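Local structure of iron-regulated outer membrane protein (4B7O) at residues L89-P93 / A638-S642; M364-F368 / Y380-Y384; D564-Q570 / A581-I587; V172-L177 / F212-F216; P302-T307 / K336-D341. The protein probably imports iron, carried by siderophores, across the meningococcal outer membrane as a TonB-dependent transporter. All coordinates share one frame; numbering follows the deposited sequence.

Contact 1 (L89-P93 / A638-S642); sequences LKEEP and AWTAS. Unlike the reference sequence in segment 638-642: Ala638 (reference Thr).
Glu91 and Pro93 meet Thr640 and its neighbours where the plug of this TonB-dependent transporter leans on the inner wall of its beta-barrel. Residues 89-93 leave helix 85-88 through a type I turn from Leu89 to Glu92, while 638-642 is a strand of the wall. Thr640, Ala638 and Ser642 all project toward the turn, so the strand offers every second side chain to the plug. Thr640 is the central one. Its OG1 lies between the backbone N and the carbonyl carbon (chi1 40°), which directs the hydroxyl to Glu91 O, where it donates a hydrogen bond of 2.8 Å. The donor stands above the carbonyl plane, 46° out of it. The other branch, CG2, packs against Lys90 O at 3.3 Å, so one branch faces each of two consecutive carbonyls of the turn. Pro93 lies nearly at a right angle to this side chain, with its CG 3.5 Å from Thr640 OG1. The Glu91 side chain crosses Thr640 obliquely, its CG 4.1 Å from Thr640 CB, and runs on, extended, to Ser642 farther up the strand. There OE2 faces Ser642 OG, a hydrogen bond whose modelled length is too short to be trusted. The second carboxylate oxygen, OE1, is held by a salt bridge with Arg657 of the adjacent strand. Lys90 also engages the wall, through a salt bridge to Asp692. At the other end of the contact Ala638 CB sits 3.5 Å from Pro93 O and 4.2 Å from Pro93 CB.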
# COMPACT_ATOMS: atom_id res chain seq x y z
N LEU A 89 8.62 8.08 0.55
CA LEU A 89 9.18 7.16 -0.42
C LEU A 89 9.29 7.87 -1.78
O LEU A 89 9.09 7.21 -2.84
CB LEU A 89 8.27 5.96 -0.57
CG LEU A 89 7.70 5.35 0.71
CD1 LEU A 89 6.53 4.48 0.33
CD2 LEU A 89 8.72 4.55 1.49
N LYS A 90 9.55 9.19 -1.78
CA LYS A 90 9.52 9.91 -3.04
C LYS A 90 10.74 9.62 -3.97
O LYS A 90 10.68 9.84 -5.19
CB LYS A 90 9.34 11.39 -2.85
CG LYS A 90 10.55 12.11 -2.30
CD LYS A 90 10.20 13.59 -2.11
CE LYS A 90 9.27 14.09 -3.24
NZ LYS A 90 8.72 15.49 -3.10
N GLU A 91 11.80 9.12 -3.38
CA GLU A 91 12.99 8.77 -4.10
C GLU A 91 12.95 7.36 -4.69
O GLU A 91 13.86 6.97 -5.40
CB GLU A 91 14.17 8.87 -3.16
CG GLU A 91 15.25 9.69 -3.78
CD GLU A 91 16.50 9.81 -2.91
OE1 GLU A 91 16.36 9.83 -1.65
OE2 GLU A 91 17.60 9.88 -3.54
N GLU A 92 11.94 6.59 -4.36
CA GLU A 92 11.76 5.29 -4.98
C GLU A 92 10.96 5.37 -6.28
O GLU A 92 9.76 5.58 -6.27
CB GLU A 92 11.13 4.31 -4.01
CG GLU A 92 10.73 3.00 -4.68
CD GLU A 92 11.83 2.26 -5.47
OE1 GLU A 92 12.86 1.93 -4.79
OE2 GLU A 92 11.65 1.99 -6.75
N PRO A 93 11.62 5.21 -7.43
CA PRO A 93 10.98 5.52 -8.71
C PRO A 93 9.90 4.53 -9.17
O PRO A 93 9.14 4.85 -10.08
CB PRO A 93 12.16 5.55 -9.72
CG PRO A 93 13.35 4.92 -9.01
CD PRO A 93 13.00 4.68 -7.58
N ALA A 638 10.24 7.35 -14.58
CA ALA A 638 10.44 8.14 -13.42
C ALA A 638 11.90 8.14 -13.04
O ALA A 638 12.50 7.08 -12.96
CB ALA A 638 9.55 7.61 -12.27
N TRP A 639 12.46 9.33 -12.77
CA TRP A 639 13.85 9.50 -12.37
C TRP A 639 13.86 10.13 -11.04
O TRP A 639 13.10 11.03 -10.80
CB TRP A 639 14.59 10.46 -13.29
CG TRP A 639 14.62 10.05 -14.74
CD1 TRP A 639 13.61 10.19 -15.66
CD2 TRP A 639 15.71 9.38 -15.47
NE1 TRP A 639 13.98 9.69 -16.87
CE2 TRP A 639 15.23 9.21 -16.84
CE3 TRP A 639 16.98 8.92 -15.13
CZ2 TRP A 639 16.00 8.60 -17.83
CZ3 TRP A 639 17.77 8.30 -16.14
CH2 TRP A 639 17.29 8.15 -17.45
N THR A 640 14.77 9.69 -10.16
CA THR A 640 14.89 10.27 -8.86
C THR A 640 16.37 10.47 -8.68
O THR A 640 17.15 9.77 -9.32
CB THR A 640 14.31 9.36 -7.72
OG1 THR A 640 14.62 7.99 -7.94
CG2 THR A 640 12.80 9.39 -7.73
N ALA A 641 16.78 11.42 -7.84
CA ALA A 641 18.20 11.58 -7.52
C ALA A 641 18.28 12.37 -6.26
O ALA A 641 17.39 13.18 -5.99
CB ALA A 641 18.94 12.33 -8.63
N SER A 642 19.35 12.21 -5.50
CA SER A 642 19.60 13.17 -4.44
C SER A 642 21.05 13.33 -4.22
O SER A 642 21.84 12.44 -4.52
CB SER A 642 18.91 12.80 -3.10
OG SER A 642 19.23 11.48 -2.71

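Contact 2 (M364-F368 / Y380-Y384)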
# COMPACT_ATOMS: atom_id res chain seq x y z
N MET A 364 -4.79 -15.35 10.40
CA MET A 364 -3.69 -15.93 11.14
C MET A 364 -2.68 -16.49 10.19
O MET A 364 -3.02 -16.93 9.10
CB MET A 364 -4.14 -16.99 12.13
CG MET A 364 -5.44 -17.62 11.74
SD MET A 364 -5.88 -18.92 12.92
CE MET A 364 -6.82 -20.03 11.86
N ASN A 365 -1.43 -16.47 10.62
CA ASN A 365 -0.34 -17.00 9.82
C ASN A 365 0.55 -17.84 10.67
O ASN A 365 0.95 -17.42 11.76
CB ASN A 365 0.50 -15.88 9.26
CG ASN A 365 -0.31 -15.00 8.35
OD1 ASN A 365 -0.88 -15.50 7.39
ND2 ASN A 365 -0.43 -13.71 8.69
N PHE A 366 0.83 -19.04 10.18
CA PHE A 366 1.85 -19.84 10.85
C PHE A 366 2.95 -20.19 9.84
O PHE A 366 2.69 -20.84 8.83
CB PHE A 366 1.27 -21.11 11.43
CG PHE A 366 0.17 -20.88 12.43
CD1 PHE A 366 -1.16 -20.65 12.01
CD2 PHE A 366 0.43 -20.92 13.80
CE1 PHE A 366 -2.19 -20.44 12.93
CE2 PHE A 366 -0.60 -20.73 14.72
CZ PHE A 366 -1.91 -20.48 14.29
N ASN A 367 4.15 -19.74 10.11
CA ASN A 367 5.28 -20.01 9.24
C ASN A 367 6.34 -20.81 10.00
O ASN A 367 6.89 -20.31 10.98
CB ASN A 367 5.82 -18.68 8.70
CG ASN A 367 4.69 -17.79 8.13
OD1 ASN A 367 4.23 -17.96 6.97
ND2 ASN A 367 4.21 -16.84 8.95
N PHE A 368 6.59 -22.05 9.55
CA PHE A 368 7.64 -22.92 10.10
C PHE A 368 8.91 -23.06 9.24
O PHE A 368 8.82 -23.21 8.00
CB PHE A 368 7.11 -24.34 10.25
CG PHE A 368 5.89 -24.45 11.08
CD1 PHE A 368 5.99 -24.65 12.47
CD2 PHE A 368 4.61 -24.41 10.48
CE1 PHE A 368 4.85 -24.80 13.24
CE2 PHE A 368 3.46 -24.56 11.26
CZ PHE A 368 3.58 -24.76 12.64
N TYR A 380 7.55 -24.11 5.64
CA TYR A 380 6.17 -24.49 5.35
C TYR A 380 5.30 -23.72 6.33
O TYR A 380 5.74 -23.35 7.44
CB TYR A 380 6.00 -26.02 5.46
CG TYR A 380 6.61 -26.53 6.76
CD1 TYR A 380 7.98 -26.60 6.89
CD2 TYR A 380 5.82 -26.87 7.89
CE1 TYR A 380 8.58 -27.04 8.05
CE2 TYR A 380 6.42 -27.29 9.09
CZ TYR A 380 7.81 -27.38 9.15
OH TYR A 380 8.48 -27.75 10.30
N GLY A 381 4.07 -23.47 5.93
CA GLY A 381 3.15 -22.84 6.79
C GLY A 381 1.79 -22.72 6.20
O GLY A 381 1.49 -23.30 5.14
N ILE A 382 0.98 -21.93 6.88
CA ILE A 382 -0.49 -21.87 6.66
C ILE A 382 -0.96 -20.42 6.73
O ILE A 382 -0.53 -19.69 7.60
CB ILE A 382 -1.21 -22.61 7.82
CG1 ILE A 382 -0.86 -24.08 7.80
CG2 ILE A 382 -2.72 -22.52 7.69
CD1 ILE A 382 -1.53 -24.75 6.61
N ASN A 383 -1.84 -20.04 5.82
CA ASN A 383 -2.38 -18.71 5.74
C ASN A 383 -3.89 -18.82 5.79
O ASN A 383 -4.47 -19.56 4.99
CB ASN A 383 -2.03 -18.10 4.39
CG ASN A 383 -0.54 -18.06 4.11
OD1 ASN A 383 -0.11 -18.56 3.07
ND2 ASN A 383 0.25 -17.48 5.04
N TYR A 384 -4.50 -18.10 6.74
CA TYR A 384 -5.96 -17.95 6.78
C TYR A 384 -6.42 -16.49 6.78
O TYR A 384 -6.03 -15.69 7.63
CB TYR A 384 -6.48 -18.61 8.08
CG TYR A 384 -7.98 -18.49 8.23
CD1 TYR A 384 -8.82 -19.32 7.48
CD2 TYR A 384 -8.56 -17.52 9.07
CE1 TYR A 384 -10.18 -19.22 7.58
CE2 TYR A 384 -9.94 -17.42 9.19
CZ TYR A 384 -10.73 -18.29 8.43
OH TYR A 384 -12.09 -18.25 8.45
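Tyr380 O takes the shortest backbone bond between these strands, from Phe368 N at 2.6 Å, and the same oxygen lies in the plane of the Phe368 ring, at its edge, 3.4 Å from Phe368 CD2. The strands form an antiparallel hairpin of the barrel, their local axes 175° apart. Phe368 pairs with Tyr380, Phe366 with Ile382 and Met364 with Tyr384 as hydrogen-bonded pairs. Tyr380 CG sits between its backbone N and carbonyl carbon (chi1 48°), which swings the ring across Phe368. CB of Phe368 then stands over one face of the Tyr380 ring, 3.5 Å from its centroid, a CH-pi contact. The two rings are almost parallel but slid apart, with centroids 5.2 Å from each other and little overlap. Met364 CG packs 3.9 Å from Tyr384 CB. On the reverse face Asn383 ND2 donates to Asn365 OD1 at 3.3 Å, the acceptor in the donor amide's plane but the donor above the acceptor's carbonyl plane; the two amides are turned 70° apart. Asn365 ND2 reaches Asn329, and Asn383 OD1 receives Arg465. The asparagine face touches Asn123 and Ile160 of the plug region, which this family holds inside the barrel, and so looks inward; the aromatic and aliphatic face is consistent with an outer, lipid-directed surface.

Contact 3 (D564-Q570 / A581-I587); sequences DALANPQ and AVNAGYI
Ala565 faces both Ala584 and Gly585, a classic beta bulge where the ragged end of barrel strand 551-567, continued by 569-570, pairs with strand 578-600. The 565-567 strand is only weakly bonded, and the bulge rests on two measured bonds: Ala565 O accepts Ala584 N at 2.8 Å with a nearly straight N-H (173°), and Ala565 N donates to Gly585 O at 2.8 Å, this time from above the carbonyl plane. The local strand axes, 4.7 Å apart at closest, run at 121°, far from antiparallel, and the 564-570 chain turns corners at Asp564 and Asn568. Asn583 makes the side-chain hydrogen bond across the contact. With CG beside the backbone N (chi1 -52°), its ND2 comes over Asp564 O at 3.1 Å, above the carbonyl plane, and also donates to Lys533 O. Leu566 lies alongside, pointing the same way, its CG 3.6 Å from Asn583 ND2; Leu566 CD2 meets Val582 O at 3.6 Å. Beyond the bulge, Ile587 CD1 presses on Ala565 CB at 3.5 Å. The approach of Gln570 to Val582 is doubtful; its amide bonds to His620 and Glu580. One asparagine amide thus answers two main-chain carbonyls, Asp564 O across the contact and Lys533 O outside it, while Leu566 packs against it.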
# COMPACT_ATOMS: atom_id res chain seq x y z
N ASP A 564 -6.82 -14.53 -16.28
CA ASP A 564 -8.09 -14.45 -15.62
C ASP A 564 -8.27 -13.20 -14.76
O ASP A 564 -8.76 -13.28 -13.66
CB ASP A 564 -8.29 -15.70 -14.79
CG ASP A 564 -8.55 -16.95 -15.64
OD1 ASP A 564 -9.03 -16.81 -16.81
OD2 ASP A 564 -8.26 -18.06 -15.11
N ALA A 565 -7.86 -12.05 -15.27
CA ALA A 565 -8.04 -10.79 -14.52
C ALA A 565 -9.52 -10.53 -14.32
O ALA A 565 -10.33 -10.80 -15.21
CB ALA A 565 -7.43 -9.65 -15.30
N LEU A 566 -9.87 -9.96 -13.17
CA LEU A 566 -11.26 -9.53 -12.93
C LEU A 566 -11.37 -8.04 -12.75
O LEU A 566 -10.56 -7.39 -12.05
CB LEU A 566 -11.88 -10.19 -11.71
CG LEU A 566 -11.67 -11.68 -11.49
CD1 LEU A 566 -10.51 -11.85 -10.57
CD2 LEU A 566 -12.88 -12.26 -10.82
N ALA A 567 -12.38 -7.47 -13.37
CA ALA A 567 -12.61 -6.07 -13.15
C ALA A 567 -14.10 -5.79 -12.84
O ALA A 567 -14.52 -5.87 -11.69
CB ALA A 567 -12.11 -5.28 -14.34
N ASN A 568 -14.88 -5.45 -13.86
CA ASN A 568 -16.32 -5.25 -13.72
C ASN A 568 -17.07 -6.61 -13.78
O ASN A 568 -16.52 -7.64 -14.26
CB ASN A 568 -16.83 -4.32 -14.84
CG ASN A 568 -16.26 -2.91 -14.75
OD1 ASN A 568 -16.11 -2.37 -13.67
ND2 ASN A 568 -15.96 -2.31 -15.89
N PRO A 569 -18.32 -6.61 -13.28
CA PRO A 569 -19.21 -7.79 -13.37
C PRO A 569 -20.01 -7.79 -14.71
O PRO A 569 -20.29 -6.69 -15.24
CB PRO A 569 -20.13 -7.63 -12.14
CG PRO A 569 -19.70 -6.35 -11.42
CD PRO A 569 -18.88 -5.55 -12.41
N GLN A 570 -20.32 -8.97 -15.27
CA GLN A 570 -21.22 -9.10 -16.47
C GLN A 570 -22.69 -9.20 -16.03
O GLN A 570 -22.98 -9.53 -14.85
CB GLN A 570 -20.87 -10.37 -17.25
CG GLN A 570 -20.79 -11.61 -16.36
CD GLN A 570 -20.49 -12.91 -17.12
OE1 GLN A 570 -19.76 -12.92 -18.12
NE2 GLN A 570 -21.05 -14.02 -16.64
N ALA A 581 -19.39 -11.06 -10.79
CA ALA A 581 -17.94 -11.05 -10.98
C ALA A 581 -17.58 -12.15 -11.99
O ALA A 581 -18.10 -13.24 -11.91
CB ALA A 581 -17.21 -11.27 -9.66
N VAL A 582 -16.73 -11.82 -12.95
CA VAL A 582 -16.24 -12.76 -13.95
C VAL A 582 -14.79 -12.53 -14.22
O VAL A 582 -14.30 -11.41 -14.06
CB VAL A 582 -16.91 -12.56 -15.33
CG1 VAL A 582 -18.19 -13.35 -15.40
CG2 VAL A 582 -17.11 -11.09 -15.68
N ASN A 583 -14.09 -13.58 -14.64
CA ASN A 583 -12.77 -13.42 -15.23
C ASN A 583 -12.94 -12.83 -16.62
O ASN A 583 -13.63 -13.38 -17.41
CB ASN A 583 -12.08 -14.77 -15.24
CG ASN A 583 -12.12 -15.44 -13.89
OD1 ASN A 583 -12.91 -16.35 -13.66
ND2 ASN A 583 -11.33 -14.93 -12.95
N ALA A 584 -12.34 -11.69 -16.92
CA ALA A 584 -12.69 -11.01 -18.16
C ALA A 584 -11.53 -10.66 -19.11
O ALA A 584 -11.73 -9.95 -20.13
CB ALA A 584 -13.51 -9.75 -17.85
N GLY A 585 -10.35 -11.17 -18.77
CA GLY A 585 -9.17 -11.03 -19.68
C GLY A 585 -7.84 -11.33 -19.01
O GLY A 585 -7.75 -12.06 -18.02
N TYR A 586 -6.78 -10.79 -19.57
CA TYR A 586 -5.46 -11.03 -18.94
C TYR A 586 -4.58 -9.74 -18.85
O TYR A 586 -4.78 -8.79 -19.57
CB TYR A 586 -4.77 -12.20 -19.65
CG TYR A 586 -4.55 -11.95 -21.11
CD1 TYR A 586 -3.42 -11.30 -21.53
CD2 TYR A 586 -5.47 -12.36 -22.08
CE1 TYR A 586 -3.19 -11.01 -22.87
CE2 TYR A 586 -5.26 -12.07 -23.42
CZ TYR A 586 -4.10 -11.39 -23.79
OH TYR A 586 -3.81 -11.08 -25.07
N ILE A 587 -3.60 -9.74 -17.99
CA ILE A 587 -2.74 -8.56 -17.83
C ILE A 587 -1.29 -8.94 -18.20
O ILE A 587 -0.79 -9.98 -17.82
CB ILE A 587 -2.83 -8.05 -16.35
CG1 ILE A 587 -4.23 -7.53 -16.01
CG2 ILE A 587 -1.86 -6.93 -16.07
CD1 ILE A 587 -4.62 -7.76 -14.55

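Contact 4 (V172-L177 / F212-F216); sequences VDAQDL and FDGLF
Leu215 is the bump of this contact: its CD1 pushes into a hollow formed where the chain coming from the plug enters the short helix 174-177. The walls of that hollow are mixed. Val172 CG2 borders it at 4.0 Å from Leu215 CD1, the main chain supplies Asp173 C at 3.5 Å and Ala174 N at 3.7 Å from the same methyl, and Leu177 CD1 closes it at 3.2 Å from Leu215 CD1. The last pair is a tight methyl-to-methyl approach, and the Leu177 and Leu215 side chains cross at about a right angle, as do those of Val172 and Leu215. Leu215 has CG roughly anti to the backbone N (chi1 152°), which carries CD1 off the strand and in among these groups. A second, smaller bump goes the other way. Ala174 CB, pointing at the strand from the first turn of the helix, seats against Gly214 O at 3.5 Å, and Asp213 CB lies 4.2 Å from Ala174 CB. The two segments meet by packing alone, of side-chain carbons on each other and on main-chain atoms. The carboxylates beside it find their partners in other strands: Asp173 forms a salt bridge with Lys254, which also bonds to Val172 O, and Asp213 pairs with Arg265. Residues 172-177 directly follow strand 166-171 of the plug sheet and precede the barrel strand 185-194. Here they lie against the inner side of the 212-223 strand, with Leu177 and Ala174 also touching Phe206 of strand 198-209, Val172 and Leu215 meeting Leu252 of strand 246-259, and helix 74-77 touching Val172 through Leu74.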
# COMPACT_ATOMS: atom_id res chain seq x y z
N VAL A 172 6.44 0.51 15.19
CA VAL A 172 7.55 0.75 16.10
C VAL A 172 7.41 -0.04 17.42
O VAL A 172 6.31 -0.46 17.80
CB VAL A 172 7.75 2.28 16.31
CG1 VAL A 172 6.44 2.92 16.66
CG2 VAL A 172 8.77 2.55 17.41
N ASP A 173 8.55 -0.26 18.06
CA ASP A 173 8.75 -1.08 19.26
C ASP A 173 9.49 -0.20 20.24
O ASP A 173 10.22 0.70 19.85
CB ASP A 173 9.78 -2.17 18.92
CG ASP A 173 9.17 -3.42 18.49
OD1 ASP A 173 7.94 -3.44 18.24
OD2 ASP A 173 9.90 -4.41 18.43
N ALA A 174 9.39 -0.54 21.51
CA ALA A 174 10.09 0.18 22.54
C ALA A 174 11.57 0.19 22.26
O ALA A 174 12.25 1.20 22.47
CB ALA A 174 9.79 -0.47 23.91
N GLN A 175 12.08 -0.95 21.79
CA GLN A 175 13.50 -1.14 21.51
C GLN A 175 14.03 -0.08 20.51
O GLN A 175 15.09 0.50 20.72
CB GLN A 175 13.74 -2.62 21.02
CG GLN A 175 15.17 -3.02 20.64
CD GLN A 175 16.21 -2.64 21.71
OE1 GLN A 175 16.90 -1.61 21.60
NE2 GLN A 175 16.31 -3.46 22.77
N ASP A 176 13.31 0.15 19.41
CA ASP A 176 13.65 1.22 18.48
C ASP A 176 13.55 2.63 19.07
O ASP A 176 14.39 3.49 18.75
CB ASP A 176 12.76 1.14 17.27
CG ASP A 176 12.68 -0.26 16.73
OD1 ASP A 176 13.76 -0.91 16.56
OD2 ASP A 176 11.52 -0.71 16.48
N LEU A 177 12.57 2.88 19.95
CA LEU A 177 12.47 4.21 20.52
C LEU A 177 13.54 4.45 21.57
O LEU A 177 13.97 5.60 21.79
CB LEU A 177 11.06 4.48 21.08
CG LEU A 177 10.03 4.84 20.00
CD1 LEU A 177 8.62 4.84 20.54
CD2 LEU A 177 10.34 6.20 19.45
N PHE A 212 10.18 -7.63 29.74
CA PHE A 212 9.01 -7.00 29.21
C PHE A 212 9.32 -5.72 28.53
O PHE A 212 10.21 -4.98 28.94
CB PHE A 212 8.02 -6.72 30.30
CG PHE A 212 6.85 -7.63 30.27
CD1 PHE A 212 6.90 -8.88 30.89
CD2 PHE A 212 5.68 -7.25 29.63
CE1 PHE A 212 5.80 -9.72 30.88
CE2 PHE A 212 4.57 -8.10 29.61
CZ PHE A 212 4.62 -9.33 30.24
N ASP A 213 8.54 -5.44 27.50
CA ASP A 213 8.71 -4.13 26.87
C ASP A 213 7.36 -3.58 26.44
O ASP A 213 6.41 -4.32 26.10
CB ASP A 213 9.71 -4.22 25.71
CG ASP A 213 9.28 -5.24 24.68
OD1 ASP A 213 9.50 -6.49 24.86
OD2 ASP A 213 8.66 -4.77 23.71
N GLY A 214 7.25 -2.28 26.48
CA GLY A 214 5.96 -1.74 26.13
C GLY A 214 6.04 -0.35 25.54
O GLY A 214 6.99 0.40 25.79
N LEU A 215 5.04 0.01 24.76
CA LEU A 215 5.05 1.33 24.25
C LEU A 215 3.65 1.88 24.14
O LEU A 215 2.73 1.16 23.79
CB LEU A 215 5.83 1.28 22.94
CG LEU A 215 5.64 2.21 21.79
CD1 LEU A 215 6.93 2.13 20.97
CD2 LEU A 215 4.48 1.71 20.98
N PHE A 216 3.47 3.16 24.43
CA PHE A 216 2.25 3.82 23.97
C PHE A 216 2.55 5.07 23.17
O PHE A 216 3.33 5.94 23.60
CB PHE A 216 1.25 4.07 25.11
CG PHE A 216 0.06 4.84 24.68
CD1 PHE A 216 -1.00 4.19 24.04
CD2 PHE A 216 -0.00 6.23 24.84
CE1 PHE A 216 -2.12 4.91 23.59
CE2 PHE A 216 -1.11 6.96 24.39
CZ PHE A 216 -2.17 6.31 23.77

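Contact 5 (P302-T307 / K336-D341). Unlike the reference sequence in segment 302-307: Pro302 (reference Ser).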
# COMPACT_ATOMS: atom_id res chain seq x y z
N PRO A 302 -20.15 17.10 3.83
CA PRO A 302 -20.46 16.32 5.07
C PRO A 302 -19.18 15.92 5.77
O PRO A 302 -18.14 15.77 5.13
CB PRO A 302 -21.19 15.07 4.54
CG PRO A 302 -20.62 14.89 3.18
CD PRO A 302 -20.50 16.32 2.63
N TYR A 303 -19.26 15.75 7.08
CA TYR A 303 -18.11 15.40 7.87
C TYR A 303 -17.93 13.87 7.79
O TYR A 303 -18.90 13.14 7.90
CB TYR A 303 -18.38 15.82 9.31
CG TYR A 303 -17.36 15.32 10.30
CD1 TYR A 303 -16.08 15.90 10.39
CD2 TYR A 303 -17.67 14.26 11.13
CE1 TYR A 303 -15.14 15.44 11.32
CE2 TYR A 303 -16.74 13.79 12.05
CZ TYR A 303 -15.49 14.37 12.14
OH TYR A 303 -14.58 13.86 13.05
N ARG A 304 -16.70 13.41 7.58
CA ARG A 304 -16.44 11.99 7.42
C ARG A 304 -15.37 11.53 8.38
O ARG A 304 -14.48 12.29 8.69
CB ARG A 304 -16.01 11.71 5.99
CG ARG A 304 -15.75 10.21 5.72
CD ARG A 304 -15.56 9.97 4.24
NE ARG A 304 -16.67 10.54 3.49
CZ ARG A 304 -16.59 11.01 2.25
NH1 ARG A 304 -15.45 10.94 1.58
NH2 ARG A 304 -17.64 11.57 1.68
N GLU A 305 -15.42 10.28 8.84
CA GLU A 305 -14.29 9.71 9.54
C GLU A 305 -13.96 8.34 9.00
O GLU A 305 -14.81 7.44 9.03
CB GLU A 305 -14.54 9.58 11.03
CG GLU A 305 -14.62 10.90 11.80
CD GLU A 305 -14.99 10.69 13.26
OE1 GLU A 305 -15.33 9.54 13.61
OE2 GLU A 305 -14.92 11.65 14.08
N THR A 306 -12.73 8.20 8.51
CA THR A 306 -12.22 6.95 8.00
C THR A 306 -11.11 6.40 8.91
O THR A 306 -10.11 7.07 9.22
CB THR A 306 -11.74 7.11 6.55
OG1 THR A 306 -12.75 7.80 5.82
CG2 THR A 306 -11.54 5.72 5.90
N THR A 307 -11.28 5.16 9.33
CA THR A 307 -10.45 4.58 10.36
C THR A 307 -9.95 3.20 9.96
O THR A 307 -10.70 2.41 9.42
CB THR A 307 -11.25 4.44 11.66
OG1 THR A 307 -11.88 5.70 11.93
CG2 THR A 307 -10.34 4.04 12.81
N LYS A 336 -13.35 1.27 8.95
CA LYS A 336 -14.66 1.94 9.22
C LYS A 336 -14.78 3.24 8.47
O LYS A 336 -13.84 4.04 8.44
CB LYS A 336 -14.86 2.29 10.69
CG LYS A 336 -14.69 1.11 11.66
CD LYS A 336 -14.84 1.54 13.13
CE LYS A 336 -14.07 0.62 14.09
NZ LYS A 336 -14.33 1.06 15.50
N ARG A 337 -15.93 3.45 7.86
CA ARG A 337 -16.25 4.75 7.29
C ARG A 337 -17.48 5.23 7.99
O ARG A 337 -18.50 4.53 8.06
CB ARG A 337 -16.56 4.68 5.80
CG ARG A 337 -17.04 6.00 5.21
CD ARG A 337 -17.44 5.75 3.79
NE ARG A 337 -18.01 6.88 3.05
CZ ARG A 337 -19.25 7.37 3.22
NH1 ARG A 337 -20.11 6.87 4.14
NH2 ARG A 337 -19.61 8.41 2.47
N TYR A 338 -17.40 6.46 8.46
CA TYR A 338 -18.52 7.06 9.13
C TYR A 338 -18.79 8.36 8.42
O TYR A 338 -17.92 9.26 8.37
CB TYR A 338 -18.21 7.32 10.61
CG TYR A 338 -19.16 8.33 11.22
CD1 TYR A 338 -20.48 7.97 11.52
CD2 TYR A 338 -18.75 9.64 11.48
CE1 TYR A 338 -21.37 8.89 12.06
CE2 TYR A 338 -19.63 10.57 12.02
CZ TYR A 338 -20.93 10.19 12.32
OH TYR A 338 -21.81 11.09 12.87
N SER A 339 -19.98 8.46 7.85
CA SER A 339 -20.47 9.76 7.39
C SER A 339 -21.46 10.34 8.39
O SER A 339 -22.29 9.60 8.97
CB SER A 339 -21.15 9.62 6.07
OG SER A 339 -21.29 10.88 5.52
N ALA A 340 -21.35 11.66 8.62
CA ALA A 340 -22.33 12.41 9.41
C ALA A 340 -23.68 12.44 8.67
O ALA A 340 -24.72 12.26 9.30
CB ALA A 340 -21.83 13.83 9.69
N ASP A 341 -23.66 12.64 7.35
CA ASP A 341 -24.87 12.68 6.56
C ASP A 341 -24.59 12.26 5.15
O ASP A 341 -23.91 12.99 4.40
CB ASP A 341 -25.45 14.11 6.53
CG ASP A 341 -26.91 14.17 5.98
OD1 ASP A 341 -27.52 13.12 5.62
OD2 ASP A 341 -27.44 15.30 5.93
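Main-chain hydrogen bonds carry the pairing of Tyr303 to Thr307 with Lys336 to Ala340. Glu305 N reaches Tyr338 O at 2.7 Å, its partner bond runs back from Tyr338 N to Glu305 O, Thr307 and Lys336 exchange two more, and Ala340 N donates to Tyr303 O at 3.0 Å. CA-H groups of Arg304, Thr306 and Arg337 add weaker contacts to facing carbonyls. The local axes run at 172°, an antiparallel hairpin of the transporter's beta-barrel formed by strands 303-320 and 323-339. Glu305, Tyr338, Thr307 and Lys336 share one face; Arg304, Arg337, Thr306 and Ser339 the other. Aromatic and apolar contacts gather toward the strand end, where Tyr303 CD2 lies 4.3 Å from Tyr338 CE2, edge to edge, and Ala340 CB sits 4.0 Å from Tyr303 CB. Glu305 runs alongside Tyr338, its carboxylate turned 59° to the ring, and Tyr303 OH donates to Glu305 OE2 in a bond of doubtful length. Among the charged groups, Arg304, bent at chi3 (-53°), brings NE to 3.8 Å from Arg337 NH2; this buried NE has no partner in the model. The like charges are probably offset by Glu283, bridged to Arg304 NH1, and Asp342, bridged to Arg337 NH1. Pro302 CB rests 3.4 Å from Asp341 O.

How the contacts relate
Contact 1 starts first, at residues 89-93 of the plug, and closes last, at strand 638-647, so its long loop encloses the other four, which follow in series without crossing. Contact 4 closes early, fixing the link from the plug sheet against strand 212-223. Contact 5 then pairs strands 303-320 and 323-339, and contact 2 the next hairpin, 355-373 with 376-391; strands 323-339 and 355-373 are neighbours, yet the contact centres lie about 35 Å apart. Contact 3 joins 551-567 and 569-570 to 578-600. Contacts 1 and 4 thus bind plug-derived chain to the barrel, whereas contacts 5, 2 and 3 hold neighbouring barrel strands together.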